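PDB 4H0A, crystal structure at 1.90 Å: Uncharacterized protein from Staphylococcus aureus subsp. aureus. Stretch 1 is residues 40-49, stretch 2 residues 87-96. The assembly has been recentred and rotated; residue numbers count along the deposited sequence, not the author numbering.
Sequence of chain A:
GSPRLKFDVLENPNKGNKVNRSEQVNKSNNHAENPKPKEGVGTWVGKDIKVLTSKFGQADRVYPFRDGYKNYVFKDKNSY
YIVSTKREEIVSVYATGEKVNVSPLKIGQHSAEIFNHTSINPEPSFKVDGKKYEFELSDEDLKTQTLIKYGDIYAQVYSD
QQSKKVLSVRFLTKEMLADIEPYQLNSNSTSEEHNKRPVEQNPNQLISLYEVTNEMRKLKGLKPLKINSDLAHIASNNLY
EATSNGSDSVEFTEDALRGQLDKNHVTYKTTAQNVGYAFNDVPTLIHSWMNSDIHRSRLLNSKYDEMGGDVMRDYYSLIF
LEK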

# COMPACT_ATOMS: atom_id res chain seq x y z
N GLY A 40 -19.05 -8.67 0.38
CA GLY A 40 -17.68 -8.37 -0.01
C GLY A 40 -16.69 -8.32 1.14
O GLY A 40 -17.02 -8.68 2.27
N VAL A 41 -15.48 -7.82 0.84
CA VAL A 41 -14.36 -7.83 1.79
C VAL A 41 -14.64 -7.00 3.04
O VAL A 41 -14.13 -7.35 4.10
N GLY A 42 -15.48 -5.97 2.95
CA GLY A 42 -15.85 -5.19 4.12
C GLY A 42 -16.51 -6.00 5.22
O GLY A 42 -16.33 -5.70 6.41
N THR A 43 -17.23 -7.09 4.85
CA THR A 43 -17.87 -7.98 5.83
C THR A 43 -16.84 -8.92 6.51
O THR A 43 -17.19 -9.57 7.49
N TRP A 44 -15.59 -9.02 5.98
CA TRP A 44 -14.57 -9.88 6.58
C TRP A 44 -13.99 -9.26 7.85
O TRP A 44 -13.56 -10.00 8.72
N VAL A 45 -13.99 -7.92 7.96
CA VAL A 45 -13.42 -7.25 9.14
C VAL A 45 -14.22 -7.66 10.38
O VAL A 45 -15.45 -7.57 10.36
N GLY A 46 -13.53 -8.15 11.40
CA GLY A 46 -14.14 -8.62 12.64
C GLY A 46 -14.33 -10.12 12.69
O GLY A 46 -14.59 -10.65 13.77
N LYS A 47 -14.21 -10.83 11.54
CA LYS A 47 -14.36 -12.29 11.52
C LYS A 47 -13.03 -12.97 11.79
O LYS A 47 -11.98 -12.35 11.66
N ASP A 48 -13.09 -14.25 12.16
CA ASP A 48 -11.89 -15.04 12.41
C ASP A 48 -11.23 -15.35 11.08
O ASP A 48 -11.93 -15.56 10.09
N ILE A 49 -9.89 -15.40 11.04
CA ILE A 49 -9.14 -15.68 9.81
C ILE A 49 -9.51 -17.06 9.20
O ILE A 49 -9.45 -17.20 7.97
N ARG A 87 -4.82 -11.49 17.02
CA ARG A 87 -5.42 -12.57 17.80
C ARG A 87 -6.37 -13.39 16.91
O ARG A 87 -7.47 -13.74 17.33
N GLU A 88 -5.96 -13.62 15.64
CA GLU A 88 -6.70 -14.36 14.61
C GLU A 88 -7.97 -13.63 14.12
O GLU A 88 -8.64 -14.17 13.25
N GLU A 89 -8.26 -12.40 14.60
CA GLU A 89 -9.42 -11.63 14.13
C GLU A 89 -8.97 -10.75 12.99
O GLU A 89 -7.98 -10.06 13.14
N ILE A 90 -9.73 -10.71 11.89
CA ILE A 90 -9.39 -9.85 10.77
C ILE A 90 -9.64 -8.39 11.17
O ILE A 90 -10.75 -8.06 11.58
N VAL A 91 -8.61 -7.53 11.07
CA VAL A 91 -8.74 -6.10 11.40
C VAL A 91 -8.56 -5.22 10.15
O VAL A 91 -8.82 -4.02 10.22
N SER A 92 -8.10 -5.80 9.02
CA SER A 92 -7.89 -5.02 7.81
C SER A 92 -7.83 -5.91 6.60
O SER A 92 -7.31 -7.03 6.70
N VAL A 93 -8.32 -5.41 5.46
CA VAL A 93 -8.24 -6.12 4.18
C VAL A 93 -7.93 -5.12 3.09
O VAL A 93 -8.78 -4.28 2.80
N TYR A 94 -6.75 -5.21 2.48
CA TYR A 94 -6.40 -4.42 1.30
C TYR A 94 -6.84 -5.29 0.12
O TYR A 94 -6.47 -6.46 0.09
N ALA A 95 -7.65 -4.78 -0.81
CA ALA A 95 -8.12 -5.60 -1.93
C ALA A 95 -7.99 -4.89 -3.25
O ALA A 95 -8.31 -3.71 -3.34
N THR A 96 -7.58 -5.62 -4.29
CA THR A 96 -7.55 -5.06 -5.65
C THR A 96 -7.64 -6.21 -6.65
O THR A 96 -7.55 -7.37 -6.26

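Three backbone hydrogen bonds set the frame: Gly46 N to Ile90 O, Ile90 N to Lys47 O, and Ile49 N to Glu88 O, each 2.8 Å. With both its backbone polar atoms paired to stretch 1, Ile90 points its side chain toward that stretch and becomes the centre of the packing. Its m, t rotamer brings CD1 to 4.1 Å from Trp44 CB, while its CG1 lies 4.1 Å from CD1 of Ile49, itself t, p.

After Ile90 the alternation slips: Val91, at phi/psi -114/-11, and Ser92 both point away. It resumes with Val93 and Ala95 toward stretch 1 and Tyr94, between them, away. Val93 adopts t, placing CG2 3.9 Å from CE3 of Trp44 (chi1 m), an oblique approach to the indole, and CG1 3.9 Å from CB of Val41. Val41, also m, reaches on with CG1 to Ala95 CB at 4.2 Å. Val45, in t, sits sideways, its CG1 4.1 Å from Val91 O.

The polar end follows another rule. Asp48 (t) and Glu88 (m, t) bring like charges close, Asp48 OD2 lying 3.8 Å from Glu88 OE1; one water donates to both these oxygens, at 2.7 Å each, bridging the pair. Asp48 OD1 meanwhile caps a backbone N just past the stretch. Gly46, with phi 98°, occupies a turn position where a CB would jam against the preceding carbonyl.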

# COMPACT_ATOMS: atom_id res chain seq x y z
CB VAL A 41 -12.99 -7.47 1.17
CG1 VAL A 41 -12.74 -8.25 -0.12
CG2 VAL A 41 -12.84 -5.99 0.94
CB THR A 43 -18.98 -8.84 5.19
OG1 THR A 43 -18.41 -9.75 4.24
CG2 THR A 43 -20.08 -7.99 4.54
CB TRP A 44 -13.41 -10.18 5.61
CG TRP A 44 -13.81 -10.74 4.27
CD1 TRP A 44 -15.04 -11.17 3.87
CD2 TRP A 44 -12.93 -11.00 3.17
NE1 TRP A 44 -14.99 -11.63 2.58
CE2 TRP A 44 -13.70 -11.57 2.13
CE3 TRP A 44 -11.55 -10.80 2.96
CZ2 TRP A 44 -13.15 -11.89 0.89
CZ3 TRP A 44 -11.00 -11.17 1.74
CH2 TRP A 44 -11.80 -11.68 0.72
CB VAL A 45 -13.33 -5.72 8.95
CG1 VAL A 45 -12.82 -5.03 10.22
CG2 VAL A 45 -12.44 -5.37 7.75
CB LYS A 47 -14.89 -12.76 10.16
CG LYS A 47 -16.30 -12.29 9.86
CD LYS A 47 -16.83 -12.95 8.60
CE LYS A 47 -18.30 -12.69 8.38
NZ LYS A 47 -18.74 -13.13 7.03
CB ASP A 48 -12.22 -16.32 13.18
CG ASP A 48 -10.99 -17.05 13.68
OD1 ASP A 48 -10.36 -17.77 12.87
OD2 ASP A 48 -10.65 -16.89 14.86
CB ILE A 49 -7.61 -15.55 10.03
CG1 ILE A 49 -6.83 -15.54 8.70
CG2 ILE A 49 -7.04 -16.63 10.98
CD1 ILE A 49 -7.29 -14.50 7.66
CB ARG A 87 -6.12 -12.03 19.06
CG ARG A 87 -5.19 -11.23 19.96
CD ARG A 87 -5.87 -10.75 21.24
NE ARG A 87 -5.45 -9.40 21.62
CZ ARG A 87 -5.92 -8.27 21.09
NH1 ARG A 87 -6.83 -8.30 20.12
NH2 ARG A 87 -5.47 -7.09 21.52
CB GLU A 88 -7.06 -15.79 15.08
CG GLU A 88 -5.87 -16.58 15.59
CD GLU A 88 -6.17 -18.01 15.98
OE1 GLU A 88 -7.35 -18.42 15.93
OE2 GLU A 88 -5.21 -18.74 16.33
CB GLU A 89 -10.00 -10.76 15.27
CG GLU A 89 -11.29 -10.05 14.89
CD GLU A 89 -11.88 -9.17 15.98
OE1 GLU A 89 -11.11 -8.40 16.60
OE2 GLU A 89 -13.11 -9.22 16.19
CB ILE A 90 -10.20 -10.24 9.51
CG1 ILE A 90 -9.85 -11.69 9.06
CG2 ILE A 90 -9.95 -9.23 8.36
CD1 ILE A 90 -10.87 -12.29 8.05
CB VAL A 91 -7.76 -5.65 12.51
CG1 VAL A 91 -8.05 -6.38 13.82
CG2 VAL A 91 -6.30 -5.85 12.09
CB SER A 92 -6.59 -4.24 7.92
OG SER A 92 -6.33 -3.50 6.75
CB VAL A 93 -9.50 -6.94 3.81
CG1 VAL A 93 -9.29 -7.68 2.48
CG2 VAL A 93 -9.86 -7.94 4.91
CB TYR A 94 -4.90 -4.11 1.27
CG TYR A 94 -4.45 -3.55 -0.07
CD1 TYR A 94 -4.64 -2.21 -0.39
CD2 TYR A 94 -3.93 -4.39 -1.05
CE1 TYR A 94 -4.27 -1.71 -1.64
CE2 TYR A 94 -3.59 -3.91 -2.31
CZ TYR A 94 -3.76 -2.57 -2.60
OH TYR A 94 -3.41 -2.10 -3.84
CB ALA A 95 -9.58 -5.98 -1.71
CB THR A 96 -6.30 -4.18 -5.86
OG1 THR A 96 -6.46 -3.46 -7.09
CG2 THR A 96 -4.99 -4.97 -5.85
O HOH W 1 -9.91 -18.65 16.73